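PDB 3IBY: Fe(2+) transporter FeoB from Legionella pneumophila, which probably transports ferrous iron across the bacterial inner membrane in a GTP-driven uptake system, the present chain being its cytosolic GTPase and GDI domains. Local coordinates for residues T16-A20 with A148-I154. Residues are numbered along the deposited sequence; the frame is centred on the assembly and turned at random.
Sequences TLFNA and AHKNIGI
The methyl of Ala148 rests against Leu17 where the helix that follows the P-loop packs against the loop probably holding the guanine base, a worked example of how a G domain joins two parts of its nucleotide site through apolar side chains. Leu17 can be followed outward. Its CB lies 4.1 Å from CB of Ala148; CG, anti to the backbone N (chi1 179°), carries the branch on past the alanine, and CD1 meets CD1 of Ile154 at 3.4 Å. CD2 turns from both Ala148 and Ile154; the side chain also touches Leu6 and Ile146. Leu17 and Ile154 lie alongside one another, pointing opposite ways. CB of Ala20, which lies one helical turn after Thr16, packs 3.9 Å from CG1 of Ile154.

The methyl of Ala148 fits against the helix backbone itself, 3.8 Å from CA of Leu17. Thr16 completes the row of contacts with its methyl: CG2, anti to its own backbone N, approaches the backbone N of His149 at 3.4 Å. The imidazole of His149 turns instead to Asp121, to which its NE2 is hydrogen-bonded; the backbone N of Ala148 is bonded to OD1 of Asn118. All four belong to predicted GTP-binding motifs.

Helix 14-22, backed by strand 3-8 through Leu6, thus meets the loop between edge strand 143-145 and helix 154-162, whose first turn supplies Ile154.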
# COMPACT_ATOMS: atom_id res chain seq x y z
N THR A 16 -3.18 16.64 1.40
CA THR A 16 -3.80 17.46 0.38
C THR A 16 -4.84 16.67 -0.39
O THR A 16 -5.90 17.20 -0.68
CB THR A 16 -2.72 18.03 -0.54
OG1 THR A 16 -1.81 18.77 0.28
CG2 THR A 16 -3.28 18.95 -1.63
N LEU A 17 -4.59 15.40 -0.72
CA LEU A 17 -5.61 14.61 -1.45
C LEU A 17 -6.81 14.38 -0.57
O LEU A 17 -7.96 14.49 -0.99
CB LEU A 17 -5.07 13.29 -1.95
CG LEU A 17 -6.15 12.48 -2.66
CD1 LEU A 17 -6.85 13.24 -3.80
CD2 LEU A 17 -5.50 11.22 -3.16
N PHE A 18 -6.51 14.09 0.69
CA PHE A 18 -7.52 13.96 1.69
C PHE A 18 -8.40 15.16 1.71
O PHE A 18 -9.61 15.01 1.81
CB PHE A 18 -6.92 13.79 3.06
CG PHE A 18 -7.96 13.57 4.12
CD1 PHE A 18 -8.61 12.33 4.20
CD2 PHE A 18 -8.31 14.59 4.98
CE1 PHE A 18 -9.58 12.09 5.18
CE2 PHE A 18 -9.31 14.39 5.98
CZ PHE A 18 -9.93 13.13 6.10
N ASN A 19 -7.81 16.35 1.66
CA ASN A 19 -8.60 17.58 1.73
C ASN A 19 -9.42 17.79 0.44
O ASN A 19 -10.57 18.26 0.47
CB ASN A 19 -7.72 18.79 1.95
CG ASN A 19 -7.05 18.82 3.30
OD1 ASN A 19 -7.53 18.26 4.27
ND2 ASN A 19 -5.92 19.50 3.37
N ALA A 20 -8.81 17.43 -0.67
CA ALA A 20 -9.40 17.60 -1.94
C ALA A 20 -10.67 16.72 -2.01
O ALA A 20 -11.72 17.17 -2.49
CB ALA A 20 -8.40 17.21 -2.99
N ALA A 148 -3.20 17.08 -6.58
CA ALA A 148 -4.20 17.20 -5.55
C ALA A 148 -4.26 18.64 -5.16
O ALA A 148 -5.35 19.21 -5.00
CB ALA A 148 -3.80 16.33 -4.36
N HIS A 149 -3.09 19.25 -5.02
CA HIS A 149 -2.98 20.69 -4.66
C HIS A 149 -3.74 21.63 -5.61
O HIS A 149 -4.02 22.76 -5.26
CB HIS A 149 -1.49 21.11 -4.50
CG HIS A 149 -0.62 20.76 -5.67
ND1 HIS A 149 -0.52 19.48 -6.16
CD2 HIS A 149 0.19 21.52 -6.44
CE1 HIS A 149 0.32 19.47 -7.19
NE2 HIS A 149 0.75 20.70 -7.39
N LYS A 150 -4.05 21.15 -6.80
CA LYS A 150 -4.68 21.95 -7.83
C LYS A 150 -6.00 21.33 -8.29
O LYS A 150 -6.61 21.81 -9.23
CB LYS A 150 -3.71 22.12 -8.99
CG LYS A 150 -2.52 23.04 -8.68
CD LYS A 150 -1.35 22.86 -9.67
CE LYS A 150 -1.73 23.12 -11.09
NZ LYS A 150 -0.57 23.15 -12.00
N ASN A 151 -6.44 20.27 -7.61
CA ASN A 151 -7.69 19.55 -7.94
C ASN A 151 -7.73 18.89 -9.32
O ASN A 151 -8.80 18.49 -9.77
CB ASN A 151 -8.89 20.47 -7.75
CG ASN A 151 -9.57 20.23 -6.43
OD1 ASN A 151 -10.23 19.19 -6.25
ND2 ASN A 151 -9.42 21.17 -5.49
N ILE A 152 -6.58 18.72 -9.95
CA ILE A 152 -6.57 18.16 -11.28
C ILE A 152 -6.54 16.66 -11.08
O ILE A 152 -5.71 16.15 -10.34
CB ILE A 152 -5.39 18.70 -12.11
CG1 ILE A 152 -5.56 20.23 -12.29
CG2 ILE A 152 -5.29 17.97 -13.48
CD1 ILE A 152 -4.37 20.98 -12.97
N GLY A 153 -7.47 15.95 -11.70
CA GLY A 153 -7.49 14.50 -11.62
C GLY A 153 -8.46 13.91 -10.61
O GLY A 153 -8.87 12.73 -10.74
N ILE A 154 -8.84 14.71 -9.61
CA ILE A 154 -9.77 14.29 -8.58
C ILE A 154 -11.04 13.66 -9.14
O ILE A 154 -11.53 12.67 -8.62
CB ILE A 154 -10.15 15.48 -7.65
CG1 ILE A 154 -9.12 15.71 -6.53
CG2 ILE A 154 -11.53 15.27 -7.01
CD1 ILE A 154 -7.80 14.89 -6.61